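Local structure of nucleoporin nup120 (Schizosaccharomyces pombe, 4GQ2) at residues 250-255 / 260-265; 300-305 / 311-316; 864-869 / 897-902; 922-927 / 936-941. The protein is a structural constituent of the nuclear pore complex, a class of proteins that can also dock transiently associated nuclear transport factors. All coordinates share one frame; numbering follows the deposited sequence.

How the interactions relate
Interactions 1 and 2 each pair the middle strands of a four-stranded antiparallel propeller sheet; both are buried and touch through Leu-253 CD2 and Leu-300 CD1, 3.7 Å apart. Interactions 3 and 4, partly buried, lie across the chain's centre in the C-terminal helical region, centres about 75 to 87 Å from those of the first two. Interaction 3 sets a loop on helix 895-909 and interaction 4 joins helices 913-925 and 932-949; Ser-897 OG of the former lies 2.6 Å from Ala-923 O of the latter, a probable hydrogen bond between successive helices. Paired backbone bonds hold the strand contacts, whereas the helical ones rest on apolar packing, in interaction 3 of a ring on loop backbone.

Interaction 1 (250-255 / 260-265); sequences LVMLSL and KVLDLS
The methyl end of Met-252 lies against Leu-262 and the root of Lys-260: its CE is 3.7 Å from Leu-262 CB and 3.8 Å from Lys-260 CB. The bend at chi3 (-63°) turns CE across to the neighbouring strand. On the same face Leu-250 and Leu-262 run side by side and point the same way, CB to CB at 3.8 Å and CD2 to CD2 at 3.9 Å. Leu-264, just beyond the strand, brings its CD1 to 3.9 Å from Leu-250 N. Val-251 and Val-261 form the non-hydrogen-bonded pair between and face the other side of the sheet, where Val-251 packs on Ile-298 of the next sheet. Two hydrogen-bonded pairs flank them. Leu-262 N reaches Leu-250 O at 2.6 Å, and the return bond and both bonds of Met-252 with Lys-260 are nearly straight. At the polar margin Lys-260 runs out extended alongside Ser-254, its CE 4.0 Å from Ser-254 CB, while the hydroxyl of Ser-254 is engaged by Asp-256 and by the backbone N of Lys-258 in the turn. The two strands are the middle pair of a four-stranded antiparallel sheet, as in a propeller blade. Backbone bonds thus set the register, and the thioether, leucines and aliphatic part of the lysine make one face of the pair largely apolar.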
loop_
_atom_site.group_PDB
_atom_site.type_symbol
_atom_site.label_atom_id
_atom_site.label_comp_id
_atom_site.label_asym_id
_atom_site.label_seq_id
_atom_site.Cartn_x
_atom_site.Cartn_y
_atom_site.Cartn_z
ATOM N N LEU A 250 -49.371 0.302 -7.070
ATOM C CA LEU A 250 -48.407 0.816 -8.030
ATOM C C LEU A 250 -48.661 2.309 -8.203
ATOM O O LEU A 250 -49.806 2.726 -8.373
ATOM C CB LEU A 250 -48.572 0.091 -9.366
ATOM C CG LEU A 250 -47.355 -0.120 -10.269
ATOM C CD1 LEU A 250 -46.402 -1.143 -9.665
ATOM C CD2 LEU A 250 -47.798 -0.563 -11.654
ATOM N N VAL A 251 -47.606 3.115 -8.121
ATOM C CA VAL A 251 -47.714 4.553 -8.384
ATOM C C VAL A 251 -47.017 4.871 -9.697
ATOM O O VAL A 251 -45.835 4.566 -9.874
ATOM C CB VAL A 251 -47.138 5.420 -7.242
ATOM C CG1 VAL A 251 -47.191 6.899 -7.609
ATOM C CG2 VAL A 251 -47.905 5.179 -5.951
ATOM N N MET A 252 -47.764 5.476 -10.616
ATOM C CA MET A 252 -47.270 5.748 -11.959
ATOM C C MET A 252 -47.437 7.213 -12.333
ATOM O O MET A 252 -48.376 7.880 -11.887
ATOM C CB MET A 252 -47.993 4.870 -12.982
ATOM C CG MET A 252 -48.149 3.415 -12.559
ATOM S SD MET A 252 -49.374 2.506 -13.522
ATOM C CE MET A 252 -50.887 3.375 -13.124
ATOM N N LEU A 253 -46.504 7.702 -13.146
ATOM C CA LEU A 253 -46.604 9.009 -13.769
ATOM C C LEU A 253 -46.668 8.836 -15.282
ATOM O O LEU A 253 -45.893 8.063 -15.860
ATOM C CB LEU A 253 -45.421 9.893 -13.371
ATOM C CG LEU A 253 -45.390 11.324 -13.913
ATOM C CD1 LEU A 253 -46.680 12.080 -13.621
ATOM C CD2 LEU A 253 -44.204 12.068 -13.330
ATOM N N SER A 254 -47.597 9.553 -15.915
ATOM C CA SER A 254 -47.852 9.405 -17.353
ATOM C C SER A 254 -47.154 10.472 -18.193
ATOM O O SER A 254 -46.696 11.482 -17.665
ATOM C CB SER A 254 -49.356 9.423 -17.630
ATOM O OG SER A 254 -49.918 10.671 -17.269
ATOM N N LEU A 255 -47.087 10.241 -19.504
ATOM C CA LEU A 255 -46.499 11.197 -20.440
ATOM C C LEU A 255 -47.229 12.542 -20.390
ATOM O O LEU A 255 -46.620 13.591 -20.604
ATOM C CB LEU A 255 -46.494 10.628 -21.869
ATOM C CG LEU A 255 -45.750 11.395 -22.976
ATOM C CD1 LEU A 255 -44.237 11.275 -22.834
ATOM C CD2 LEU A 255 -46.186 10.919 -24.354
ATOM N N LYS A 260 -50.927 8.649 -11.023
ATOM C CA LYS A 260 -51.915 7.579 -10.906
ATOM C C LYS A 260 -51.541 6.547 -9.850
ATOM O O LYS A 260 -50.373 6.170 -9.713
ATOM C CB LYS A 260 -52.091 6.863 -12.249
ATOM C CG LYS A 260 -52.126 7.783 -13.460
ATOM C CD LYS A 260 -52.533 7.041 -14.723
ATOM C CE LYS A 260 -52.641 8.011 -15.890
ATOM N NZ LYS A 260 -53.183 7.378 -17.124
ATOM N N VAL A 261 -52.549 6.085 -9.116
ATOM C CA VAL A 261 -52.392 4.980 -8.173
ATOM C C VAL A 261 -53.122 3.750 -8.707
ATOM O O VAL A 261 -54.346 3.767 -8.859
ATOM C CB VAL A 261 -52.948 5.332 -6.782
ATOM C CG1 VAL A 261 -52.571 4.260 -5.771
ATOM C CG2 VAL A 261 -52.439 6.691 -6.336
ATOM N N LEU A 262 -52.366 2.695 -9.003
ATOM C CA LEU A 262 -52.936 1.452 -9.513
ATOM C C LEU A 262 -53.054 0.419 -8.400
ATOM O O LEU A 262 -52.068 0.104 -7.729
ATOM C CB LEU A 262 -52.080 0.892 -10.648
ATOM C CG LEU A 262 -52.707 -0.237 -11.468
ATOM C CD1 LEU A 262 -53.537 0.329 -12.612
ATOM C CD2 LEU A 262 -51.630 -1.170 -12.001
ATOM N N ASP A 263 -54.259 -0.104 -8.203
ATOM C CA ASP A 263 -54.476 -1.122 -7.184
ATOM C C ASP A 263 -54.205 -2.497 -7.777
ATOM O O ASP A 263 -54.961 -2.977 -8.621
ATOM C CB ASP A 263 -55.893 -1.043 -6.616
ATOM C CG ASP A 263 -56.117 -1.996 -5.457
ATOM O OD1 ASP A 263 -55.178 -2.231 -4.668
ATOM O OD2 ASP A 263 -57.244 -2.512 -5.332
ATOM N N LEU A 264 -53.116 -3.114 -7.324
ATOM C CA LEU A 264 -52.653 -4.396 -7.856
ATOM C C LEU A 264 -53.512 -5.590 -7.433
ATOM O O LEU A 264 -53.462 -6.646 -8.066
ATOM C CB LEU A 264 -51.197 -4.636 -7.454
ATOM C CG LEU A 264 -50.152 -3.693 -8.043
ATOM C CD1 LEU A 264 -48.955 -3.602 -7.110
ATOM C CD2 LEU A 264 -49.732 -4.138 -9.438
ATOM N N SER A 265 -54.287 -5.430 -6.362
ATOM C CA SER A 265 -55.214 -6.480 -5.940
ATOM C C SER A 265 -56.325 -6.659 -6.973
ATOM O O SER A 265 -56.777 -7.778 -7.213
ATOM C CB SER A 265 -55.806 -6.180 -4.558
ATOM O OG SER A 265 -56.518 -4.958 -4.559
#

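Interaction 2 (300-305 / 311-316); sequences LYYPDN and SIYKLN
Ser-311 N donates to Leu-300 O at 2.7 Å, the shorter of two backbone bonds that make these residues an antiparallel hydrogen-bonded pair. The return bond, Leu-300 N to Ser-311 O at 2.8 Å, is more bent, 147° at the hydrogen, with the donor tilted from the carbonyl plane. The side chains of Leu-300, Tyr-302, Ser-311 and Tyr-313 gather on one face. Leu-300 sends its CD2 branch obliquely across to Tyr-313, 3.5 Å from CE1. Tyr-302 brings its ring beside Ser-311: Ser-311 CB lies in the ring plane at the edge, 3.9 Å from CE1, and Ser-311 OG is 3.3 Å from the same carbon. That hydroxyl has its stronger partner elsewhere, in Lys-330 O. In both tyrosines chi1 (-72° in Tyr-302, -67° in Tyr-313) sets CG beside the backbone N, which helps turn the rings to meet at their hydroxyl ends. The side chains cross at about a right angle, and Tyr-302 OH and Tyr-313 OH lie 3.3 Å apart in a weak hydrogen bond that either could donate. An alanine in place of Tyr-302 would probably leave the Tyr-313 hydroxyl without this partner and uncover the flank of Ser-311. The contact lies in the middle hairpin, 297-302 with 309-317, of a four-stranded sheet that fits a propeller blade. Tyr-313 also leans on Val-326 and Ile-328 of strand 324-328, both tyrosines touch Leu-275 of a loop, and Ile-312 faces Leu-352 of strand 346-354.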
loop_
_atom_site.group_PDB
_atom_site.type_symbol
_atom_site.label_atom_id
_atom_site.label_comp_id
_atom_site.label_asym_id
_atom_site.label_seq_id
_atom_site.Cartn_x
_atom_site.Cartn_y
_atom_site.Cartn_z
ATOM N N LEU A 300 -41.735 13.671 -5.954
ATOM C CA LEU A 300 -42.030 13.850 -7.368
ATOM C C LEU A 300 -41.288 15.067 -7.905
ATOM O O LEU A 300 -41.226 16.106 -7.242
ATOM C CB LEU A 300 -43.547 13.969 -7.586
ATOM C CG LEU A 300 -44.132 14.640 -8.839
ATOM C CD1 LEU A 300 -43.783 13.897 -10.122
ATOM C CD2 LEU A 300 -45.640 14.779 -8.696
ATOM N N TYR A 301 -40.731 14.918 -9.106
ATOM C CA TYR A 301 -39.882 15.934 -9.722
ATOM C C TYR A 301 -40.575 16.683 -10.851
ATOM O O TYR A 301 -41.243 16.073 -11.692
ATOM C CB TYR A 301 -38.605 15.290 -10.264
ATOM C CG TYR A 301 -37.651 16.256 -10.931
ATOM C CD1 TYR A 301 -37.096 17.318 -10.220
ATOM C CD2 TYR A 301 -37.278 16.093 -12.271
ATOM C CE1 TYR A 301 -36.210 18.199 -10.820
ATOM C CE2 TYR A 301 -36.381 16.969 -12.878
ATOM C CZ TYR A 301 -35.855 18.018 -12.144
ATOM O OH TYR A 301 -34.973 18.893 -12.721
ATOM N N TYR A 302 -40.387 18.003 -10.859
ATOM C CA TYR A 302 -40.908 18.886 -11.898
ATOM C C TYR A 302 -39.748 19.603 -12.576
ATOM O O TYR A 302 -39.075 20.419 -11.940
ATOM C CB TYR A 302 -41.823 19.955 -11.298
ATOM C CG TYR A 302 -43.173 19.487 -10.806
ATOM C CD1 TYR A 302 -43.320 18.945 -9.528
ATOM C CD2 TYR A 302 -44.317 19.632 -11.599
ATOM C CE1 TYR A 302 -44.558 18.535 -9.061
ATOM C CE2 TYR A 302 -45.563 19.227 -11.138
ATOM C CZ TYR A 302 -45.675 18.680 -9.869
ATOM O OH TYR A 302 -46.901 18.272 -9.394
ATOM N N PRO A 303 -39.504 19.303 -13.862
ATOM C CA PRO A 303 -38.509 20.053 -14.634
ATOM C C PRO A 303 -38.875 21.533 -14.777
ATOM O O PRO A 303 -40.059 21.882 -14.800
ATOM C CB PRO A 303 -38.533 19.365 -16.000
ATOM C CG PRO A 303 -39.014 17.981 -15.715
ATOM C CD PRO A 303 -40.001 18.123 -14.592
ATOM N N ASP A 304 -37.853 22.383 -14.854
ATOM C CA ASP A 304 -38.009 23.831 -14.996
ATOM C C ASP A 304 -37.102 24.326 -16.097
ATOM O O ASP A 304 -36.557 23.543 -16.875
ATOM C CB ASP A 304 -37.556 24.550 -13.721
ATOM C CG ASP A 304 -38.614 24.595 -12.652
ATOM O OD1 ASP A 304 -39.683 23.979 -12.818
ATOM O OD2 ASP A 304 -38.353 25.250 -11.621
ATOM N N ASN A 305 -36.935 25.646 -16.133
ATOM C CA ASN A 305 -35.871 26.275 -16.891
ATOM C C ASN A 305 -34.570 26.232 -16.098
ATOM O O ASN A 305 -33.487 26.219 -16.683
ATOM C CB ASN A 305 -36.237 27.722 -17.221
ATOM C CG ASN A 305 -37.468 27.824 -18.100
ATOM O OD1 ASN A 305 -38.525 28.277 -17.656
ATOM N ND2 ASN A 305 -37.343 27.392 -19.351
ATOM N N SER A 311 -41.933 17.765 -5.201
ATOM C CA SER A 311 -43.145 17.663 -4.393
ATOM C C SER A 311 -43.132 16.414 -3.522
ATOM O O SER A 311 -42.531 15.404 -3.884
ATOM C CB SER A 311 -44.386 17.648 -5.287
ATOM O OG SER A 311 -44.646 18.930 -5.821
ATOM N N ILE A 312 -43.791 16.494 -2.369
ATOM C CA ILE A 312 -44.042 15.320 -1.534
ATOM C C ILE A 312 -45.552 15.109 -1.382
ATOM O O ILE A 312 -46.306 16.066 -1.213
ATOM C CB ILE A 312 -43.340 15.416 -0.157
ATOM C CG1 ILE A 312 -41.816 15.295 -0.326
ATOM C CG2 ILE A 312 -43.859 14.345 0.799
ATOM C CD1 ILE A 312 -41.010 15.468 0.950
ATOM N N TYR A 313 -45.979 13.852 -1.466
ATOM C CA TYR A 313 -47.378 13.480 -1.320
ATOM C C TYR A 313 -47.532 12.389 -0.271
ATOM O O TYR A 313 -46.691 11.496 -0.167
ATOM C CB TYR A 313 -47.939 12.965 -2.646
ATOM C CG TYR A 313 -48.054 13.998 -3.743
ATOM C CD1 TYR A 313 -46.943 14.357 -4.502
ATOM C CD2 TYR A 313 -49.279 14.600 -4.042
ATOM C CE1 TYR A 313 -47.042 15.296 -5.514
ATOM C CE2 TYR A 313 -49.389 15.540 -5.060
ATOM C CZ TYR A 313 -48.264 15.882 -5.791
ATOM O OH TYR A 313 -48.341 16.813 -6.800
ATOM N N LYS A 314 -48.619 12.463 0.492
ATOM C CA LYS A 314 -48.986 11.414 1.435
ATOM C C LYS A 314 -49.997 10.480 0.780
ATOM O O LYS A 314 -50.948 10.934 0.137
ATOM C CB LYS A 314 -49.577 12.030 2.713
ATOM C CG LYS A 314 -50.033 11.032 3.768
ATOM C CD LYS A 314 -48.899 10.596 4.685
ATOM C CE LYS A 314 -49.277 9.395 5.545
ATOM N NZ LYS A 314 -50.211 9.730 6.656
ATOM N N LEU A 315 -49.776 9.178 0.928
ATOM C CA LEU A 315 -50.746 8.186 0.493
ATOM C C LEU A 315 -51.595 7.759 1.683
ATOM O O LEU A 315 -51.074 7.308 2.709
ATOM C CB LEU A 315 -50.067 6.963 -0.130
ATOM C CG LEU A 315 -50.617 6.375 -1.441
ATOM C CD1 LEU A 315 -50.109 4.956 -1.613
ATOM C CD2 LEU A 315 -52.138 6.392 -1.556
ATOM N N ASN A 316 -52.907 7.916 1.529
ATOM C CA ASN A 316 -53.870 7.544 2.552
ATOM C C ASN A 316 -54.782 6.437 2.037
ATOM O O ASN A 316 -55.401 6.571 0.979
ATOM C CB ASN A 316 -54.684 8.770 2.978
ATOM C CG ASN A 316 -53.810 9.894 3.516
ATOM O OD1 ASN A 316 -53.016 9.692 4.436
ATOM N ND2 ASN A 316 -53.954 11.087 2.941
#

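Interaction 3 (864-869 / 897-902); sequences KTTSLV and SCYYLH
Tyr-899 of helix 895-909 props up the loop of Thr-866, Ser-867 and Leu-868, which leads from helix 856-864 to helix 881-889: an aromatic side chain packed against irregular backbone in the C-terminal helical region. The loop runs across one face of the ring. Ser-867 CA stands 4.0 Å from the ring centroid and 17° off the normal, a CH-pi contact, and on the same face Leu-868 N lies 3.6 Å above the plane, displaced toward the rim. The Leu-868 side chain crosses the tyrosine at about a right angle, its CB 3.7 Å from CD1 and its CD2 4.0 Å from CE1. At the far end Thr-866 brings both CG2 and its carbonyl O to 3.3 Å from Tyr-899 OH. With CG anti to the backbone N (chi1 175°), the ring is directed at the loop, where it meets Thr-866, Ser-867 and Leu-868. Its hydroxyl goes on to hydrogen-bond Phe-863 O of helix 856-864. The loop has polar ties of its own. Ser-867 OG accepts from Val-869 N at 3.2 Å in an ST turn, and Thr-866 OG1 bonds Pro-840 O. Beyond the ring, Leu-868 packs on Tyr-844 of helix 840-852 and Phe-883 of helix 881-889. The tyrosine therefore does two jobs: its face supports the chain by dispersion and CH-pi contact, while its hydroxyl bonds the carbonyl O of Phe-863, which probably helps hold the ring in place under the loop.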
loop_
_atom_site.group_PDB
_atom_site.type_symbol
_atom_site.label_atom_id
_atom_site.label_comp_id
_atom_site.label_asym_id
_atom_site.label_seq_id
_atom_site.Cartn_x
_atom_site.Cartn_y
_atom_site.Cartn_z
ATOM N N LYS A 864 19.409 -10.735 22.565
ATOM C CA LYS A 864 20.344 -10.481 23.668
ATOM C C LYS A 864 20.335 -9.042 24.183
ATOM O O LYS A 864 20.981 -8.746 25.186
ATOM C CB LYS A 864 21.771 -10.837 23.262
ATOM C CG LYS A 864 22.006 -12.301 22.932
ATOM C CD LYS A 864 23.490 -12.553 22.673
ATOM C CE LYS A 864 23.754 -14.013 22.340
ATOM N NZ LYS A 864 25.208 -14.259 22.119
ATOM N N THR A 865 19.622 -8.148 23.506
ATOM C CA THR A 865 19.521 -6.766 23.974
ATOM C C THR A 865 18.157 -6.510 24.604
ATOM O O THR A 865 17.791 -5.368 24.867
ATOM C CB THR A 865 19.792 -5.743 22.851
ATOM O OG1 THR A 865 18.860 -5.951 21.789
ATOM C CG2 THR A 865 21.216 -5.893 22.302
ATOM N N THR A 866 17.404 -7.582 24.835
ATOM C CA THR A 866 16.103 -7.491 25.495
ATOM C C THR A 866 15.859 -8.687 26.405
ATOM O O THR A 866 16.632 -9.646 26.410
ATOM C CB THR A 866 14.936 -7.373 24.489
ATOM O OG1 THR A 866 13.729 -7.063 25.197
ATOM C CG2 THR A 866 14.723 -8.673 23.720
ATOM N N SER A 867 14.772 -8.616 27.167
ATOM C CA SER A 867 14.361 -9.684 28.063
ATOM C C SER A 867 12.849 -9.642 28.224
ATOM O O SER A 867 12.253 -8.568 28.221
ATOM C CB SER A 867 15.029 -9.510 29.428
ATOM O OG SER A 867 14.665 -10.559 30.304
ATOM N N LEU A 868 12.237 -10.813 28.363
ATOM C CA LEU A 868 10.809 -10.929 28.644
ATOM C C LEU A 868 10.509 -11.087 30.153
ATOM O O LEU A 868 9.399 -11.444 30.547
ATOM C CB LEU A 868 10.228 -12.099 27.847
ATOM C CG LEU A 868 9.407 -11.854 26.568
ATOM C CD1 LEU A 868 9.627 -10.495 25.923
ATOM C CD2 LEU A 868 9.628 -12.966 25.562
ATOM N N VAL A 869 11.499 -10.790 30.988
ATOM C CA VAL A 869 11.417 -11.027 32.440
ATOM C C VAL A 869 10.208 -10.362 33.125
ATOM O O VAL A 869 9.650 -10.908 34.078
ATOM C CB VAL A 869 12.764 -10.684 33.130
ATOM C CG1 VAL A 869 12.576 -10.171 34.551
ATOM C CG2 VAL A 869 13.677 -11.897 33.109
ATOM N N SER A 897 16.481 -17.219 33.162
ATOM C CA SER A 897 16.723 -18.579 32.677
ATOM C C SER A 897 15.594 -19.077 31.788
ATOM O O SER A 897 15.853 -19.670 30.732
ATOM C CB SER A 897 16.930 -19.544 33.847
ATOM O OG SER A 897 18.215 -19.383 34.419
ATOM N N CYS A 898 14.351 -18.836 32.220
ATOM C CA CYS A 898 13.158 -19.205 31.442
ATOM C C CYS A 898 13.195 -18.598 30.041
ATOM O O CYS A 898 12.904 -19.274 29.050
ATOM C CB CYS A 898 11.882 -18.762 32.166
ATOM S SG CYS A 898 11.451 -19.759 33.614
ATOM N N TYR A 899 13.567 -17.321 29.983
ATOM C CA TYR A 899 13.711 -16.586 28.738
ATOM C C TYR A 899 14.780 -17.242 27.867
ATOM O O TYR A 899 14.524 -17.546 26.700
ATOM C CB TYR A 899 14.022 -15.107 29.033
ATOM C CG TYR A 899 14.321 -14.245 27.817
ATOM C CD1 TYR A 899 13.327 -13.946 26.886
ATOM C CD2 TYR A 899 15.602 -13.704 27.616
ATOM C CE1 TYR A 899 13.597 -13.150 25.784
ATOM C CE2 TYR A 899 15.883 -12.907 26.520
ATOM C CZ TYR A 899 14.877 -12.638 25.603
ATOM O OH TYR A 899 15.137 -11.853 24.505
ATOM N N TYR A 900 15.959 -17.489 28.439
ATOM C CA TYR A 900 17.044 -18.151 27.701
ATOM C C TYR A 900 16.697 -19.584 27.264
ATOM O O TYR A 900 17.103 -20.016 26.177
ATOM C CB TYR A 900 18.358 -18.121 28.489
ATOM C CG TYR A 900 19.015 -16.754 28.585
ATOM C CD1 TYR A 900 18.961 -15.847 27.525
ATOM C CD2 TYR A 900 19.716 -16.380 29.730
ATOM C CE1 TYR A 900 19.567 -14.598 27.612
ATOM C CE2 TYR A 900 20.329 -15.140 29.825
ATOM C CZ TYR A 900 20.249 -14.252 28.764
ATOM O OH TYR A 900 20.853 -13.023 28.859
ATOM N N LEU A 901 15.946 -20.307 28.103
ATOM C CA LEU A 901 15.397 -21.619 27.731
ATOM C C LEU A 901 14.453 -21.487 26.536
ATOM O O LEU A 901 14.550 -22.247 25.567
ATOM C CB LEU A 901 14.634 -22.262 28.896
ATOM C CG LEU A 901 14.647 -23.792 29.095
ATOM C CD1 LEU A 901 13.350 -24.262 29.753
ATOM C CD2 LEU A 901 14.920 -24.606 27.833
ATOM N N HIS A 902 13.532 -20.529 26.616
ATOM C CA HIS A 902 12.620 -20.276 25.512
ATOM C C HIS A 902 13.355 -19.968 24.236
ATOM O O HIS A 902 13.046 -20.521 23.184
ATOM C CB HIS A 902 11.674 -19.141 25.844
ATOM C CG HIS A 902 10.850 -18.694 24.672
ATOM N ND1 HIS A 902 10.958 -17.466 24.140
ATOM C CD2 HIS A 902 9.905 -19.372 23.910
ATOM C CE1 HIS A 902 10.114 -17.356 23.104
ATOM N NE2 HIS A 902 9.473 -18.523 22.961
#

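Interaction 4 (922-927 / 936-941); sequences LADASK and IAITHE
Ala-923 meets Ile-938 inside the helical hairpin of helices 913-925 and 932-949, which run in roughly opposite directions in the HEAT-repeat region. Its CB lies 3.9 Å from Ile-938 CD1, and that methyl also sits 3.6 Å from the carbonyl O of Ala-923. The same oxygen accepts a hydrogen bond from Ser-897 of helix 895-909, so three helices converge here. Next comes Asp-924, whose end swings toward the second helix: OD2 is 3.8 Å from Ile-938 CG2 and 4.0 Å from Thr-939 CG2, so one carboxylate oxygen rests against two methyls, while OD1 takes the lysine. Ile-938 serves both residues because CG1 is anti to the carbonyl carbon (chi1 -72°), sending CD1 to the alanine while CG2 faces the aspartate. Farther along, Ser-926 OG turns back to Leu-922 O at 2.8 Å. Lys-927 then folds over, its CD 4.3 Å from Ile-938 CD1 and its NZ 2.8 Å from Asp-924 OD1 in a salt bridge that probably restrains the carboxylate. Replacing Ile-938 with an alanine would probably open a gap beside Ala-923 and leave the Asp-924 side chain without the CG2 methyl it rests against. On the partner helix Thr-939 is tied to its own backbone: OG1 donates to Ile-936 O at 3.0 Å, and that oxygen also accepts from His-940 N.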
loop_
_atom_site.group_PDB
_atom_site.type_symbol
_atom_site.label_atom_id
_atom_site.label_comp_id
_atom_site.label_asym_id
_atom_site.label_seq_id
_atom_site.Cartn_x
_atom_site.Cartn_y
_atom_site.Cartn_z
ATOM N N LEU A 922 23.473 -20.487 28.605
ATOM C CA LEU A 922 23.145 -19.248 29.284
ATOM C C LEU A 922 22.010 -19.456 30.279
ATOM O O LEU A 922 22.070 -18.932 31.390
ATOM C CB LEU A 922 22.832 -18.128 28.282
ATOM C CG LEU A 922 24.024 -17.216 27.946
ATOM C CD1 LEU A 922 23.782 -16.411 26.674
ATOM C CD2 LEU A 922 24.356 -16.293 29.115
ATOM N N ALA A 923 20.999 -20.237 29.894
ATOM C CA ALA A 923 19.884 -20.562 30.800
ATOM C C ALA A 923 20.396 -21.238 32.066
ATOM O O ALA A 923 19.953 -20.919 33.172
ATOM C CB ALA A 923 18.853 -21.441 30.107
ATOM N N ASP A 924 21.343 -22.158 31.884
ATOM C CA ASP A 924 21.999 -22.852 32.989
ATOM C C ASP A 924 22.773 -21.876 33.882
ATOM O O ASP A 924 22.611 -21.887 35.101
ATOM C CB ASP A 924 22.933 -23.937 32.447
ATOM C CG ASP A 924 23.072 -25.112 33.391
ATOM O OD1 ASP A 924 23.278 -24.884 34.604
ATOM O OD2 ASP A 924 22.974 -26.267 32.913
ATOM N N ALA A 925 23.593 -21.027 33.263
ATOM C CA ALA A 925 24.365 -20.011 33.981
ATOM C C ALA A 925 23.510 -18.948 34.698
ATOM O O ALA A 925 23.983 -18.314 35.645
ATOM C CB ALA A 925 25.359 -19.344 33.035
ATOM N N SER A 926 22.260 -18.765 34.262
ATOM C CA SER A 926 21.416 -17.645 34.728
ATOM C C SER A 926 20.493 -17.923 35.926
ATOM O O SER A 926 19.805 -17.012 36.397
ATOM C CB SER A 926 20.583 -17.082 33.563
ATOM O OG SER A 926 21.403 -16.444 32.599
ATOM N N LYS A 927 20.467 -19.167 36.404
ATOM C CA LYS A 927 19.626 -19.550 37.544
ATOM C C LYS A 927 20.007 -18.744 38.781
ATOM O O LYS A 927 21.192 -18.532 39.050
ATOM C CB LYS A 927 19.740 -21.050 37.840
ATOM C CG LYS A 927 19.528 -21.959 36.630
ATOM C CD LYS A 927 19.249 -23.405 37.023
ATOM C CE LYS A 927 20.470 -24.114 37.598
ATOM N NZ LYS A 927 21.324 -24.752 36.557
ATOM N N ILE A 936 16.685 -29.749 35.433
ATOM C CA ILE A 936 16.542 -30.944 34.607
ATOM C C ILE A 936 16.164 -30.559 33.180
ATOM O O ILE A 936 16.783 -31.040 32.226
ATOM C CB ILE A 936 15.512 -31.930 35.217
ATOM C CG1 ILE A 936 16.149 -32.706 36.377
ATOM C CG2 ILE A 936 14.972 -32.889 34.161
ATOM C CD1 ILE A 936 15.161 -33.237 37.396
ATOM N N ALA A 937 15.168 -29.677 33.047
ATOM C CA ALA A 937 14.665 -29.255 31.741
ATOM C C ALA A 937 15.739 -28.551 30.917
ATOM O O ALA A 937 15.824 -28.757 29.706
ATOM C CB ALA A 937 13.437 -28.369 31.893
ATOM N N ILE A 938 16.561 -27.743 31.584
ATOM C CA ILE A 938 17.673 -27.049 30.933
ATOM C C ILE A 938 18.750 -28.020 30.442
ATOM O O ILE A 938 19.195 -27.915 29.299
ATOM C CB ILE A 938 18.295 -25.966 31.850
ATOM C CG1 ILE A 938 17.339 -24.774 31.980
ATOM C CG2 ILE A 938 19.656 -25.504 31.325
ATOM C CD1 ILE A 938 17.750 -23.744 33.013
ATOM N N THR A 939 19.165 -28.954 31.299
ATOM C CA THR A 939 20.202 -29.924 30.928
ATOM C C THR A 939 19.682 -30.861 29.847
ATOM O O THR A 939 20.447 -31.310 28.986
ATOM C CB THR A 939 20.721 -30.755 32.120
ATOM O OG1 THR A 939 19.687 -31.630 32.582
ATOM C CG2 THR A 939 21.191 -29.856 33.264
ATOM N N HIS A 940 18.381 -31.151 29.902
ATOM C CA HIS A 940 17.690 -31.856 28.819
ATOM C C HIS A 940 17.867 -31.114 27.521
ATOM O O HIS A 940 18.311 -31.697 26.527
ATOM C CB HIS A 940 16.209 -32.012 29.140
ATOM C CG HIS A 940 15.896 -33.172 30.061
ATOM N ND1 HIS A 940 14.664 -33.702 30.160
ATOM C CD2 HIS A 940 16.710 -33.908 30.922
ATOM C CE1 HIS A 940 14.681 -34.711 31.049
ATOM N NE2 HIS A 940 15.934 -34.837 31.510
ATOM N N GLU A 941 17.544 -29.820 27.521
ATOM C CA GLU A 941 17.718 -28.993 26.327
ATOM C C GLU A 941 19.171 -28.870 25.869
ATOM O O GLU A 941 19.439 -28.905 24.667
ATOM C CB GLU A 941 17.076 -27.610 26.489
ATOM C CG GLU A 941 15.694 -27.508 25.854
ATOM C CD GLU A 941 15.732 -27.397 24.335
ATOM O OE1 GLU A 941 15.020 -28.174 23.663
ATOM O OE2 GLU A 941 16.463 -26.529 23.809
#